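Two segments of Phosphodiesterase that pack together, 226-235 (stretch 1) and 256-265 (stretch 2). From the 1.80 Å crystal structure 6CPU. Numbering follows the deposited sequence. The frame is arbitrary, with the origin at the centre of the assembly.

Stretch 1, residues 226-235: SNDDLVYCVY
Stretch 2, residues 256-265: LLAFIFIVRD

V231 (chi1 t) is the knob at the apolar centre, seated in the hole formed by L257, I260, F261 and R264. V231 CG1 lies 3.9 Å from L257 CD2, 3.7 Å from I260 CG2 and 4.0 Å from F261 CE1 (F261 chi1 -92°, between wells, chi2 80°), so a short, branched side chain covers apolar carbon on three residues. I260 (m, t) points toward stretch 1 and touches V231, V234 and Y235: I260 CG1 is 3.6 Å from V234 CG1 (V234 chi1 t), and I260 CD1 is 3.8 Å from Y235 CB. Stretch 1 is helical from N227 and continues beyond Y235; stretch 2 is already helical at L256. Helical residues have phi near -60° and psi near -42° (N227 psi -28°); S226, before the helix, has -72/164. The helix directions differ by 127°, the axes approach to 9.6 Å, and 505 Å² is buried. V231 CA is nearest I260 CA at 6.2 Å, Y235 CA nearest L256 CA at 6.5 Å. Toward the start of stretch 2, Y235 (chi1 t, chi2 71°) meets the leucines: L256 CD1 (L256 m, t) sits at the ring edge, 3.8 Å from Y235 CD1, while L257 (m, t), whose CB starts sideways, brings L257 CD2 to 4.0 Å from Y235 CB. At the other end R264 (t, t, p, chi4 174°) points toward stretch 1, its long chain carrying the guanidinium past V231, with R264 NH1 3.6 Å from V231 CG2. R264 NH1 forms a salt bridge with D228 OD1 at 2.9 Å (D228 m, chi2 -12°) and a weak hydrogen bond to N227 O at 3.3 Å, both acceptors near the guanidinium plane. A water oxygen lies 2.7 Å from D228 OD1 and accepts from R264 NH2 at 3.0 Å. Beyond the contact, S226 OG (chi1 p) caps the helix, accepting from D229 N at 2.9 Å.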

# COMPACT_ATOMS: atom_id res chain seq x y z
N SER A 226 3.79 2.29 13.54
CA SER A 226 3.12 1.01 13.36
C SER A 226 2.13 1.07 12.20
O SER A 226 1.75 2.16 11.75
CB SER A 226 2.38 0.64 14.65
OG SER A 226 1.27 1.49 14.84
N ASN A 227 1.71 -0.09 11.73
CA ASN A 227 0.65 -0.14 10.73
C ASN A 227 -0.66 0.50 11.22
O ASN A 227 -1.42 1.02 10.40
CB ASN A 227 0.45 -1.57 10.23
CG ASN A 227 1.54 -2.02 9.29
OD1 ASN A 227 2.03 -1.23 8.49
ND2 ASN A 227 1.92 -3.28 9.37
N ASP A 228 -0.91 0.49 12.52
CA ASP A 228 -2.05 1.22 13.08
C ASP A 228 -1.84 2.74 13.02
O ASP A 228 -2.72 3.48 12.56
CB ASP A 228 -2.36 0.80 14.52
CG ASP A 228 -3.04 -0.56 14.64
OD1 ASP A 228 -3.52 -1.14 13.63
OD2 ASP A 228 -3.16 -1.06 15.78
N ASP A 229 -0.68 3.22 13.47
CA ASP A 229 -0.33 4.64 13.34
C ASP A 229 -0.48 5.08 11.89
O ASP A 229 -0.96 6.17 11.60
CB ASP A 229 1.14 4.90 13.71
CG ASP A 229 1.47 4.72 15.18
OD1 ASP A 229 0.62 4.97 16.07
OD2 ASP A 229 2.66 4.37 15.43
N LEU A 230 -0.01 4.24 10.97
CA LEU A 230 -0.00 4.58 9.55
C LEU A 230 -1.41 4.78 8.98
O LEU A 230 -1.63 5.65 8.14
CB LEU A 230 0.78 3.53 8.75
CG LEU A 230 2.29 3.60 9.01
CD1 LEU A 230 2.97 2.28 8.63
CD2 LEU A 230 2.94 4.79 8.29
N VAL A 231 -2.36 3.99 9.46
CA VAL A 231 -3.77 4.19 9.10
C VAL A 231 -4.20 5.60 9.46
O VAL A 231 -4.82 6.32 8.64
CB VAL A 231 -4.68 3.16 9.81
CG1 VAL A 231 -6.16 3.53 9.70
CG2 VAL A 231 -4.44 1.77 9.24
N TYR A 232 -3.88 6.02 10.68
CA TYR A 232 -4.28 7.37 11.11
C TYR A 232 -3.57 8.45 10.31
O TYR A 232 -4.18 9.47 10.00
CB TYR A 232 -4.04 7.58 12.60
CG TYR A 232 -4.80 8.78 13.11
CD1 TYR A 232 -4.17 10.01 13.28
CD2 TYR A 232 -6.16 8.69 13.39
CE1 TYR A 232 -4.87 11.12 13.74
CE2 TYR A 232 -6.87 9.79 13.86
CZ TYR A 232 -6.22 11.00 14.03
OH TYR A 232 -6.93 12.11 14.49
N CYS A 233 -2.29 8.25 9.98
CA CYS A 233 -1.58 9.17 9.10
C CYS A 233 -2.29 9.37 7.76
O CYS A 233 -2.41 10.49 7.27
CB CYS A 233 -0.15 8.70 8.86
SG CYS A 233 0.93 8.78 10.31
N VAL A 234 -2.76 8.28 7.15
CA VAL A 234 -3.50 8.38 5.92
C VAL A 234 -4.78 9.21 6.13
O VAL A 234 -5.10 10.07 5.32
CB VAL A 234 -3.87 7.00 5.35
CG1 VAL A 234 -4.74 7.15 4.10
CG2 VAL A 234 -2.62 6.22 4.99
N TYR A 235 -5.48 8.96 7.23
CA TYR A 235 -6.69 9.71 7.54
C TYR A 235 -6.39 11.22 7.62
O TYR A 235 -7.09 12.02 7.03
CB TYR A 235 -7.34 9.20 8.84
CG TYR A 235 -8.24 10.22 9.49
CD1 TYR A 235 -9.45 10.58 8.92
CD2 TYR A 235 -7.84 10.88 10.65
CE1 TYR A 235 -10.27 11.54 9.51
CE2 TYR A 235 -8.65 11.84 11.24
CZ TYR A 235 -9.86 12.17 10.67
OH TYR A 235 -10.64 13.13 11.28
N LEU A 256 -13.90 7.24 6.55
CA LEU A 256 -12.53 7.29 6.03
C LEU A 256 -11.66 6.18 6.60
O LEU A 256 -10.93 5.53 5.86
CB LEU A 256 -11.87 8.64 6.29
CG LEU A 256 -12.20 9.76 5.33
CD1 LEU A 256 -11.42 11.02 5.71
CD2 LEU A 256 -11.90 9.37 3.88
N LEU A 257 -11.76 5.94 7.91
CA LEU A 257 -11.01 4.83 8.51
C LEU A 257 -11.39 3.48 7.90
O LEU A 257 -10.51 2.65 7.64
CB LEU A 257 -11.17 4.80 10.02
CG LEU A 257 -10.51 5.92 10.84
CD1 LEU A 257 -10.74 5.69 12.33
CD2 LEU A 257 -9.03 6.05 10.57
N ALA A 258 -12.67 3.23 7.65
CA ALA A 258 -13.07 1.96 7.03
C ALA A 258 -12.37 1.76 5.67
O ALA A 258 -11.85 0.69 5.37
CB ALA A 258 -14.60 1.89 6.86
N PHE A 259 -12.41 2.80 4.85
CA PHE A 259 -11.74 2.81 3.56
C PHE A 259 -10.25 2.50 3.70
O PHE A 259 -9.70 1.69 2.96
CB PHE A 259 -11.99 4.16 2.88
CG PHE A 259 -11.04 4.49 1.76
CD1 PHE A 259 -11.00 3.74 0.60
CD2 PHE A 259 -10.19 5.59 1.86
CE1 PHE A 259 -10.14 4.06 -0.44
CE2 PHE A 259 -9.33 5.92 0.83
CZ PHE A 259 -9.30 5.15 -0.33
N ILE A 260 -9.61 3.14 4.67
CA ILE A 260 -8.17 2.97 4.85
C ILE A 260 -7.82 1.57 5.36
O ILE A 260 -6.78 1.01 4.97
CB ILE A 260 -7.58 4.05 5.77
CG1 ILE A 260 -7.79 5.43 5.13
CG2 ILE A 260 -6.09 3.82 6.01
CD1 ILE A 260 -7.84 6.55 6.13
N PHE A 261 -8.67 1.00 6.21
CA PHE A 261 -8.47 -0.39 6.64
C PHE A 261 -8.52 -1.34 5.45
O PHE A 261 -7.71 -2.27 5.34
CB PHE A 261 -9.50 -0.82 7.68
CG PHE A 261 -9.07 -0.62 9.10
CD1 PHE A 261 -9.15 0.63 9.69
CD2 PHE A 261 -8.63 -1.70 9.86
CE1 PHE A 261 -8.77 0.81 11.01
CE2 PHE A 261 -8.25 -1.52 11.18
CZ PHE A 261 -8.31 -0.26 11.75
N ILE A 262 -9.47 -1.10 4.56
CA ILE A 262 -9.62 -1.88 3.33
C ILE A 262 -8.38 -1.77 2.46
O ILE A 262 -7.90 -2.77 1.95
CB ILE A 262 -10.84 -1.40 2.48
CG1 ILE A 262 -12.20 -1.71 3.12
CG2 ILE A 262 -10.77 -1.94 1.06
CD1 ILE A 262 -12.23 -2.70 4.24
N VAL A 263 -7.84 -0.55 2.33
CA VAL A 263 -6.60 -0.34 1.57
C VAL A 263 -5.43 -1.08 2.22
O VAL A 263 -4.69 -1.80 1.54
CB VAL A 263 -6.23 1.17 1.45
CG1 VAL A 263 -4.83 1.33 0.87
CG2 VAL A 263 -7.24 1.91 0.59
N ARG A 264 -5.27 -0.92 3.53
CA ARG A 264 -4.18 -1.61 4.25
C ARG A 264 -4.25 -3.12 4.02
O ARG A 264 -3.22 -3.78 3.79
CB ARG A 264 -4.22 -1.29 5.74
CG ARG A 264 -3.11 -1.93 6.54
CD ARG A 264 -3.18 -1.54 8.00
NE ARG A 264 -4.18 -2.31 8.74
CZ ARG A 264 -4.36 -2.24 10.05
NH1 ARG A 264 -3.66 -1.39 10.79
NH2 ARG A 264 -5.26 -3.03 10.64
N ASP A 265 -5.47 -3.67 4.04
CA ASP A 265 -5.69 -5.09 3.80
C ASP A 265 -5.28 -5.60 2.40
O ASP A 265 -5.11 -6.81 2.21
CB ASP A 265 -7.17 -5.46 4.05
CG ASP A 265 -7.56 -5.46 5.54
OD1 ASP A 265 -6.66 -5.45 6.41
OD2 ASP A 265 -8.79 -5.48 5.84
O HOH W 1 -5.65 -2.74 13.56